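Local atomic coordinates of STM4351 (Salmonella enterica, PDB entry 2Y7I), a protein that binds arginine with high specificity as a periplasmic solute-binding protein, probably delivering the amino acid to a membrane transporter. Residues Q52-L57 with V69-D74; L117-T122 with A138-L143. All coordinates share one frame; numbering follows the deposited sequence.

Interaction 1. Residues Q52-L57 with V69-D74; sequences QSFDSL and VIAGMD. With ZN (zinc ion), chain D; ARG (arginine), chain C.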
ATOM      1  N   GLN A  52     -15.013   0.772  22.418  1.00 18.49           N
ATOM      2  CA  GLN A  52     -16.342   1.287  22.805  1.00 18.94           C
ATOM      3  C   GLN A  52     -17.251   1.249  21.570  1.00 17.56           C
ATOM      4  O   GLN A  52     -16.778   0.942  20.471  1.00 16.62           O
ATOM      5  CB  GLN A  52     -16.242   2.695  23.407  1.00 20.38           C
ATOM      6  CG  GLN A  52     -15.706   3.771  22.458  1.00 20.47           C
ATOM      7  CD  GLN A  52     -15.502   5.122  23.146  1.00 24.20           C
ATOM      8  OE1 GLN A  52     -14.687   5.254  24.062  1.00 26.02           O
ATOM      9  NE2 GLN A  52     -16.241   6.135  22.696  1.00 23.46           N
ATOM     10  N   SER A  53     -18.537   1.542  21.737  1.00 16.96           N
ATOM     11  CA  SER A  53     -19.491   1.408  20.625  1.00 16.04           C
ATOM     12  C   SER A  53     -19.096   2.280  19.427  1.00 14.85           C
ATOM     13  O   SER A  53     -18.583   3.393  19.600  1.00 14.92           O
ATOM     14  CB  SER A  53     -20.927   1.708  21.091  1.00 16.22           C
ATOM     15  OG  SER A  53     -21.063   3.036  21.588  1.00 17.99           O
ATOM     16  N   PHE A  54     -19.328   1.775  18.220  1.00 13.89           N
ATOM     17  CA  PHE A  54     -18.911   2.478  16.992  1.00 13.34           C
ATOM     18  C   PHE A  54     -19.488   3.887  16.906  1.00 13.88           C
ATOM     19  O   PHE A  54     -18.783   4.832  16.524  1.00 13.98           O
ATOM     20  CB  PHE A  54     -19.320   1.690  15.736  1.00 12.49           C
ATOM     21  CG  PHE A  54     -18.917   2.369  14.437  1.00 12.60           C
ATOM     22  CD1 PHE A  54     -17.627   2.218  13.932  1.00 13.00           C
ATOM     23  CD2 PHE A  54     -19.829   3.165  13.728  1.00 12.95           C
ATOM     24  CE1 PHE A  54     -17.250   2.838  12.731  1.00 12.45           C
ATOM     25  CE2 PHE A  54     -19.461   3.787  12.527  1.00 12.64           C
ATOM     26  CZ  PHE A  54     -18.168   3.634  12.041  1.00 12.59           C
ATOM     27  N   ASP A  55     -20.761   4.022  17.276  1.00 14.12           N
ATOM     28  CA  ASP A  55     -21.466   5.311  17.186  1.00 14.80           C
ATOM     29  C   ASP A  55     -20.978   6.358  18.186  1.00 15.85           C
ATOM     30  O   ASP A  55     -21.341   7.535  18.073  1.00 16.96           O
ATOM     31  CB  ASP A  55     -22.978   5.109  17.332  1.00 15.01           C
ATOM     32  CG  ASP A  55     -23.380   4.569  18.702  1.00 15.65           C
ATOM     33  OD1 ASP A  55     -22.506   4.137  19.485  1.00 13.95           O
ATOM     34  OD2 ASP A  55     -24.592   4.575  18.996  1.00 19.08           O
ATOM     35  N   SER A  56     -20.175   5.935  19.167  1.00 15.81           N
ATOM     36  CA  SER A  56     -19.658   6.854  20.187  1.00 16.91           C
ATOM     37  C   SER A  56     -18.246   7.356  19.869  1.00 16.80           C
ATOM     38  O   SER A  56     -17.704   8.189  20.603  1.00 17.49           O
ATOM     39  CB  SER A  56     -19.655   6.190  21.572  1.00 17.89           C
ATOM     40  OG  SER A  56     -18.591   5.250  21.666  1.00 16.08           O
ATOM     41  N   LEU A  57     -17.666   6.857  18.780  1.00 15.60           N
ATOM     42  CA  LEU A  57     -16.248   7.104  18.496  1.00 15.82           C
ATOM     43  C   LEU A  57     -15.976   8.533  18.054  1.00 16.38           C
ATOM     44  O   LEU A  57     -15.071   9.184  18.580  1.00 16.01           O
ATOM     45  CB  LEU A  57     -15.719   6.117  17.458  1.00 14.50           C
ATOM     46  CG  LEU A  57     -15.509   4.666  17.912  1.00 14.56           C
ATOM     47  CD1 LEU A  57     -15.187   3.807  16.704  1.00 13.16           C
ATOM     48  CD2 LEU A  57     -14.417   4.551  18.995  1.00 15.46           C
ATOM     49  N   VAL A  69      -9.035   7.792  15.724  1.00 16.31           N
ATOM     50  CA  VAL A  69      -9.992   6.698  15.626  1.00 15.28           C
ATOM     51  C   VAL A  69      -9.623   5.878  14.406  1.00 14.94           C
ATOM     52  O   VAL A  69      -9.384   6.431  13.320  1.00 14.81           O
ATOM     53  CB  VAL A  69     -11.454   7.227  15.511  1.00 15.51           C
ATOM     54  CG1 VAL A  69     -12.398   6.172  14.962  1.00 14.30           C
ATOM     55  CG2 VAL A  69     -11.952   7.708  16.871  1.00 15.99           C
ATOM     56  N   ILE A  70      -9.548   4.562  14.594  1.00 14.41           N
ATOM     57  CA  ILE A  70      -9.462   3.629  13.477  1.00 14.08           C
ATOM     58  C   ILE A  70     -10.474   2.507  13.737  1.00 13.91           C
ATOM     59  O   ILE A  70     -10.457   1.881  14.811  1.00 14.39           O
ATOM     60  CB  ILE A  70      -8.000   3.132  13.241  1.00 14.44           C
ATOM     61  CG1 ILE A  70      -7.854   2.478  11.858  1.00 14.47           C
ATOM     62  CG2 ILE A  70      -7.504   2.205  14.386  1.00 15.37           C
ATOM     63  CD1 ILE A  70      -6.401   2.061  11.501  1.00 14.29           C
ATOM     64  N   ALA A  71     -11.392   2.292  12.793  1.00 13.57           N
ATOM     65  CA  ALA A  71     -12.503   1.354  13.033  1.00 13.53           C
ATOM     66  C   ALA A  71     -13.261   0.926  11.781  1.00 13.21           C
ATOM     67  O   ALA A  71     -14.496   0.919  11.767  1.00 12.86           O
ATOM     68  CB  ALA A  71     -13.485   1.947  14.068  1.00 14.11           C
ATOM     69  N   GLY A  72     -12.527   0.570  10.726  1.00 13.10           N
ATOM     70  CA  GLY A  72     -13.145   0.233   9.450  1.00 13.23           C
ATOM     71  C   GLY A  72     -14.077   1.342   8.990  1.00 13.44           C
ATOM     72  O   GLY A  72     -15.117   1.073   8.405  1.00 13.04           O
ATOM     73  N   MET A  73     -13.673   2.591   9.226  1.00 13.16           N
ATOM     74  CA  MET A  73     -14.569   3.743   9.090  1.00 13.53           C
ATOM     75  C   MET A  73     -14.438   4.443   7.735  1.00 14.12           C
ATOM     76  O   MET A  73     -13.401   5.053   7.445  1.00 13.70           O
ATOM     77  CB  MET A  73     -14.300   4.745  10.230  1.00 13.77           C
ATOM     78  CG  MET A  73     -15.154   6.029  10.177  1.00 13.78           C
ATOM     79  SD  MET A  73     -14.848   7.190  11.537  1.00 16.21           S
ATOM     80  CE  MET A  73     -15.691   6.321  12.891  1.00 15.56           C
ATOM     81  N   ASP A  74     -15.488   4.340   6.919  1.00 14.23           N
ATOM     82  CA  ASP A  74     -15.566   5.016   5.621  1.00 15.39           C
ATOM     83  C   ASP A  74     -15.499   6.521   5.826  1.00 16.24           C
ATOM     84  O   ASP A  74     -16.150   7.061   6.725  1.00 16.11           O
ATOM     85  CB  ASP A  74     -16.894   4.698   4.912  1.00 15.53           C
ATOM     86  CG  ASP A  74     -16.989   3.254   4.415  1.00 16.65           C
ATOM     87  OD1 ASP A  74     -16.288   2.363   4.931  1.00 16.02           O
ATOM     88  OD2 ASP A  74     -17.790   3.018   3.472  1.00 20.53           O
TER
HETATM   89 ZN    ZN D1246     -24.857   3.685  20.837  1.00 16.19          ZN
HETATM   90  N   ARG C1245     -17.682   0.557   7.195  1.00 13.25           N
HETATM   91  CA  ARG C1245     -18.957   0.880   7.907  1.00 13.72           C
HETATM   92  C   ARG C1245     -19.009   2.370   8.221  1.00 13.54           C
HETATM   93  O   ARG C1245     -19.965   2.839   8.834  1.00 12.77           O
HETATM   94  CB  ARG C1245     -19.093   0.057   9.206  1.00 13.75           C
HETATM   95  CG  ARG C1245     -17.895   0.191  10.163  1.00 14.85           C
HETATM   96  CD  ARG C1245     -18.128  -0.515  11.497  1.00 15.37           C
HETATM   97  NE  ARG C1245     -16.862  -0.645  12.223  1.00 12.96           N
HETATM   98  CZ  ARG C1245     -16.723  -1.188  13.431  1.00 12.44           C
HETATM   99  NH1 ARG C1245     -17.774  -1.668  14.099  1.00 12.54           N
HETATM  100  NH2 ARG C1245     -15.525  -1.250  13.973  1.00 13.45           N
HETATM  101  OXT ARG C1245     -18.080   3.130   7.885  1.00 13.15           O
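Two loops, residues 52-57 after strand 46-51 and residues 69-74 running on from the short strand 68-69, come together without any hydrogen bond between them; Phe54 CA lies 7.6 Å from Ala71 CA, and the contact is made mostly by side chains. Both line the arginine pocket in the cleft of this periplasmic binding protein fold, each supplying ligand contacts from a loop that follows a strand. Phe54 has CG anti to its backbone N (chi1 180°), which swings the ring out beside the ligand. One face is taken by the ligand's CD, 3.6 Å above the ring plane and offset toward the rim, while Phe54 CD1 comes within 3.4 Å of the ligand's NE. The ring edge meets the Ala71 carbonyl O near the ring plane, and Met73, bent at chi3 (-75°), brings its CE obliquely to within 3.8 Å of Phe54 CZ. Next to this, Leu57 CD1 packs on Ala71 CB at 3.6 Å and touches Val69 CG1. The main chain of 69-74 grips the ligand at both ends. Ala71 O accepts from the ligand's NE and, weakly, from its NH2, Gly72 O accepts from its amino N, and Asp74 N donates to OXT at 3.0 Å, nearly straight (164°); the Asp74 side chain adds OD1 to the amino N. On the side of 52-57 turned from 69-74, Ser53 O accepts from both Ser56 N and Ser56 OG, and Ser53 OG bonds to Asp55 OD1. The other oxygen of that carboxylate, Asp55 OD2, binds the zinc ion at 2.1 Å.

Interaction 2. Residues L117-T122 with A138-L143; sequences LENGTT and AYDSYL. With ZN (zinc ion), chain D; ARG (arginine), chain C.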
ATOM      1  N   LEU A 117     -28.320  -4.037  11.891  1.00 15.31           N
ATOM      2  CA  LEU A 117     -27.152  -3.275  11.453  1.00 15.00           C
ATOM      3  C   LEU A 117     -26.650  -2.451  12.629  1.00 15.05           C
ATOM      4  O   LEU A 117     -27.301  -2.392  13.672  1.00 15.21           O
ATOM      5  CB  LEU A 117     -27.486  -2.384  10.246  1.00 15.56           C
ATOM      6  CG  LEU A 117     -28.849  -1.670  10.269  1.00 17.23           C
ATOM      7  CD1 LEU A 117     -28.851  -0.442  11.182  1.00 18.54           C
ATOM      8  CD2 LEU A 117     -29.291  -1.282   8.875  1.00 19.74           C
ATOM      9  N   GLU A 118     -25.492  -1.819  12.475  1.00 14.64           N
ATOM     10  CA  GLU A 118     -24.891  -1.070  13.581  1.00 15.50           C
ATOM     11  C   GLU A 118     -25.264   0.409  13.537  1.00 15.41           C
ATOM     12  O   GLU A 118     -25.275   1.010  12.463  1.00 14.69           O
ATOM     13  CB  GLU A 118     -23.372  -1.204  13.514  1.00 15.69           C
ATOM     14  CG  GLU A 118     -22.621  -1.098  14.829  1.00 18.94           C
ATOM     15  CD  GLU A 118     -21.199  -1.635  14.695  1.00 19.78           C
ATOM     16  OE1 GLU A 118     -20.560  -1.278  13.703  1.00 18.99           O
ATOM     17  OE2 GLU A 118     -20.750  -2.453  15.533  1.00 21.04           O
ATOM     18  N   ASN A 119     -25.559   0.980  14.707  1.00 15.33           N
ATOM     19  CA  ASN A 119     -25.815   2.416  14.857  0.50 15.73           C
ATOM     20  C   ASN A 119     -24.628   3.217  14.354  1.00 15.51           C
ATOM     21  O   ASN A 119     -23.490   2.843  14.609  1.00 14.84           O
ATOM     22  CB  ASN A 119     -26.043   2.768  16.330  0.50 16.27           C
ATOM     23  CG  ASN A 119     -27.473   2.579  16.760  0.50 16.55           C
ATOM     24  OD1 ASN A 119     -28.397   3.013  16.071  0.50 15.58           O
ATOM     25  ND2 ASN A 119     -27.670   1.939  17.915  0.50 14.92           N
ATOM     26  N   GLY A 120     -24.892   4.319  13.661  1.00 16.03           N
ATOM     27  CA  GLY A 120     -23.829   5.247  13.240  1.00 15.97           C
ATOM     28  C   GLY A 120     -23.113   4.920  11.936  1.00 15.57           C
ATOM     29  O   GLY A 120     -22.225   5.677  11.497  1.00 15.21           O
ATOM     30  N   THR A 121     -23.524   3.826  11.296  1.00 14.73           N
ATOM     31  CA  THR A 121     -22.827   3.320  10.101  1.00 13.50           C
ATOM     32  C   THR A 121     -23.400   3.814   8.772  1.00 13.44           C
ATOM     33  O   THR A 121     -24.541   4.289   8.698  1.00 13.56           O
ATOM     34  CB  THR A 121     -22.765   1.759  10.069  1.00 13.19           C
ATOM     35  OG1 THR A 121     -24.090   1.213   9.954  1.00 12.91           O
ATOM     36  CG2 THR A 121     -22.097   1.232  11.314  1.00 13.68           C
ATOM     37  N   THR A 122     -22.592   3.664   7.725  1.00 12.82           N
ATOM     38  CA  THR A 122     -23.038   3.822   6.337  1.00 13.05           C
ATOM     39  C   THR A 122     -24.236   2.926   6.065  1.00 12.83           C
ATOM     40  O   THR A 122     -25.188   3.325   5.392  1.00 13.43           O
ATOM     41  CB  THR A 122     -21.915   3.405   5.372  1.00 12.62           C
ATOM     42  OG1 THR A 122     -21.403   2.140   5.794  1.00 12.05           O
ATOM     43  CG2 THR A 122     -20.772   4.418   5.410  1.00 11.54           C
ATOM     44  N   ALA A 138     -31.374  -1.397  14.905  1.00 18.24           N
ATOM     45  CA  ALA A 138     -30.068  -0.842  15.248  1.00 18.26           C
ATOM     46  C   ALA A 138     -29.483  -1.540  16.473  1.00 18.35           C
ATOM     47  O   ALA A 138     -30.194  -1.791  17.457  1.00 19.16           O
ATOM     48  CB  ALA A 138     -30.198   0.660  15.514  1.00 19.20           C
ATOM     49  N   TYR A 139     -28.187  -1.822  16.395  1.00 17.28           N
ATOM     50  CA  TYR A 139     -27.415  -2.464  17.458  1.00 17.49           C
ATOM     51  C   TYR A 139     -26.133  -1.677  17.663  1.00 17.58           C
ATOM     52  O   TYR A 139     -25.593  -1.130  16.706  1.00 16.68           O
ATOM     53  CB  TYR A 139     -27.028  -3.890  17.031  1.00 16.62           C
ATOM     54  CG  TYR A 139     -28.204  -4.831  16.922  1.00 16.62           C
ATOM     55  CD1 TYR A 139     -28.920  -4.952  15.729  1.00 14.57           C
ATOM     56  CD2 TYR A 139     -28.606  -5.593  18.018  1.00 16.87           C
ATOM     57  CE1 TYR A 139     -30.017  -5.807  15.632  1.00 16.39           C
ATOM     58  CE2 TYR A 139     -29.700  -6.473  17.929  1.00 18.15           C
ATOM     59  CZ  TYR A 139     -30.401  -6.563  16.737  1.00 16.56           C
ATOM     60  OH  TYR A 139     -31.474  -7.416  16.667  1.00 18.38           O
ATOM     61  N   ASP A 140     -25.624  -1.631  18.895  1.00 18.36           N
ATOM     62  CA  ASP A 140     -24.266  -1.114  19.101  1.00 19.12           C
ATOM     63  C   ASP A 140     -23.166  -2.173  18.966  1.00 19.71           C
ATOM     64  O   ASP A 140     -22.018  -1.957  19.376  1.00 20.33           O
ATOM     65  CB  ASP A 140     -24.152  -0.335  20.421  1.00 19.51           C
ATOM     66  CG  ASP A 140     -24.615   1.096  20.273  1.00 19.02           C
ATOM     67  OD1 ASP A 140     -25.277   1.387  19.255  1.00 18.03           O
ATOM     68  OD2 ASP A 140     -24.334   1.938  21.145  1.00 16.75           O
ATOM     69  N   SER A 141     -23.513  -3.327  18.409  1.00 20.63           N
ATOM     70  CA  SER A 141     -22.517  -4.369  18.167  1.00 21.22           C
ATOM     71  C   SER A 141     -23.045  -5.394  17.185  1.00 20.82           C
ATOM     72  O   SER A 141     -24.085  -6.008  17.438  1.00 20.29           O
ATOM     73  CB  SER A 141     -22.150  -5.065  19.482  1.00 22.88           C
ATOM     74  OG  SER A 141     -21.303  -6.176  19.241  1.00 25.95           O
ATOM     75  N   TYR A 142     -22.325  -5.572  16.074  1.00 19.88           N
ATOM     76  CA  TYR A 142     -22.650  -6.632  15.120  1.00 20.09           C
ATOM     77  C   TYR A 142     -22.768  -7.999  15.805  1.00 20.44           C
ATOM     78  O   TYR A 142     -23.557  -8.835  15.374  1.00 20.75           O
ATOM     79  CB  TYR A 142     -21.703  -6.615  13.890  1.00 19.29           C
ATOM     80  CG  TYR A 142     -22.176  -5.637  12.829  1.00 19.62           C
ATOM     81  CD1 TYR A 142     -23.271  -5.936  12.026  1.00 19.99           C
ATOM     82  CD2 TYR A 142     -21.547  -4.399  12.646  1.00 19.78           C
ATOM     83  CE1 TYR A 142     -23.737  -5.034  11.058  1.00 19.85           C
ATOM     84  CE2 TYR A 142     -21.996  -3.489  11.670  1.00 19.39           C
ATOM     85  CZ  TYR A 142     -23.101  -3.814  10.881  1.00 19.91           C
ATOM     86  OH  TYR A 142     -23.592  -2.912   9.939  1.00 16.07           O
ATOM     87  N   LEU A 143     -22.055  -8.207  16.913  1.00 21.18           N
ATOM     88  CA  LEU A 143     -22.156  -9.480  17.644  1.00 22.36           C
ATOM     89  C   LEU A 143     -23.578  -9.766  18.170  1.00 22.52           C
ATOM     90  O   LEU A 143     -24.081 -10.893  18.079  1.00 22.72           O
ATOM     91  CB  LEU A 143     -21.138  -9.565  18.800  1.00 23.83           C
ATOM     92  CG  LEU A 143     -19.660  -9.172  18.633  1.00 25.67           C
ATOM     93  CD1 LEU A 143     -18.819  -9.707  19.809  1.00 28.36           C
ATOM     94  CD2 LEU A 143     -19.052  -9.606  17.297  1.00 26.62           C
TER
HETATM   95 ZN    ZN D1246     -24.857   3.685  20.837  1.00 16.19          ZN
HETATM   96  N   ARG C1245     -17.682   0.557   7.195  1.00 13.25           N
HETATM   97  CA  ARG C1245     -18.957   0.880   7.907  1.00 13.72           C
HETATM   98  C   ARG C1245     -19.009   2.370   8.221  1.00 13.54           C
HETATM   99  O   ARG C1245     -19.965   2.839   8.834  1.00 12.77           O
HETATM  100  CB  ARG C1245     -19.093   0.057   9.206  1.00 13.75           C
HETATM  101  CG  ARG C1245     -17.895   0.191  10.163  1.00 14.85           C
HETATM  102  CD  ARG C1245     -18.128  -0.515  11.497  1.00 15.37           C
HETATM  103  NE  ARG C1245     -16.862  -0.645  12.223  1.00 12.96           N
HETATM  104  CZ  ARG C1245     -16.723  -1.188  13.431  1.00 12.44           C
HETATM  105  NH1 ARG C1245     -17.774  -1.668  14.099  1.00 12.54           N
HETATM  106  NH2 ARG C1245     -15.525  -1.250  13.973  1.00 13.45           N
HETATM  107  OXT ARG C1245     -18.080   3.130   7.885  1.00 13.15           O
HETATM  108  O   HOH W   1     -20.178  -0.726  17.914  1.00 24.80           O
HETATM  109  O   HOH W   2     -22.668   1.827  17.052  1.00 12.60           O
HETATM  110  O   HOH W   3     -29.713   0.216  19.349  1.00 27.87           O
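Glu118 has CG anti to its backbone N (chi1 -152°) and runs extended beyond it, carrying the carboxylate past the Tyr142 ring; Asn119 instead has CG anti to its carbonyl carbon (chi1 -86°), which turns its amide toward Asp140. Glu118 CB approaches Tyr142 CE2 obliquely at 3.2 Å, a tight fit. Glu118 OE1 accepts from the ligand's NH1 at 2.8 Å, a pairing of opposite charges at the guanidinium end, while OE2 is hydrogen-bonded to Thr15 OG1; a water donates to Asp140 O and, weakly, to Glu118 OE2. The phenol OH of Tyr142 bonds to Phe158 O and receives a weak bond from Glu118 N. The groups sit at the ends of the parallel strands of a beta-alpha-beta unit: strands 114-118 and 135-139, joined through helix 122-130, end side by side, with Tyr139 N donating to Leu117 O and Asn119 N to Tyr139 O. A type II turn from Glu118 to Thr121 follows, and Thr121 OG1 donates to Glu118 O while accepting from Gln124 N, the bond that makes Thr121 the N-cap of the helix. Just inside that helix start, Thr122 N donates to the ligand's carboxylate O at 3.0 Å. Asn119 ND2 donates a hydrogen bond to Asp140 OD1 at 2.8 Å from above the carboxylate plane, the amide turned 89° to it, and Asp140 OD2 binds the zinc ion.

Overall arrangement
The two interactions face each other across bound arginine, their centres 10 Å apart. Interaction 1 takes the amino group, one carboxylate oxygen and the NE side of the guanidinium; interaction 2 takes the other carboxylate oxygen and NH1, so each end of the ligand is held from both. Direct packing joins them too: Phe54 CE2 lies 3.5 Å from Gly120 O. At the zinc site, where Asp55 OD2 and Asp140 OD2 bind the same ion, Asp55 OD2 and Asp140 OD1 approach to 3.3 Å, a closeness of like charges that the metal probably offsets. Arg79, Glu20 and Asp160 add further hydrogen bonds to the ligand. Binding from both sides is consistent with a closed, ligand-loaded state.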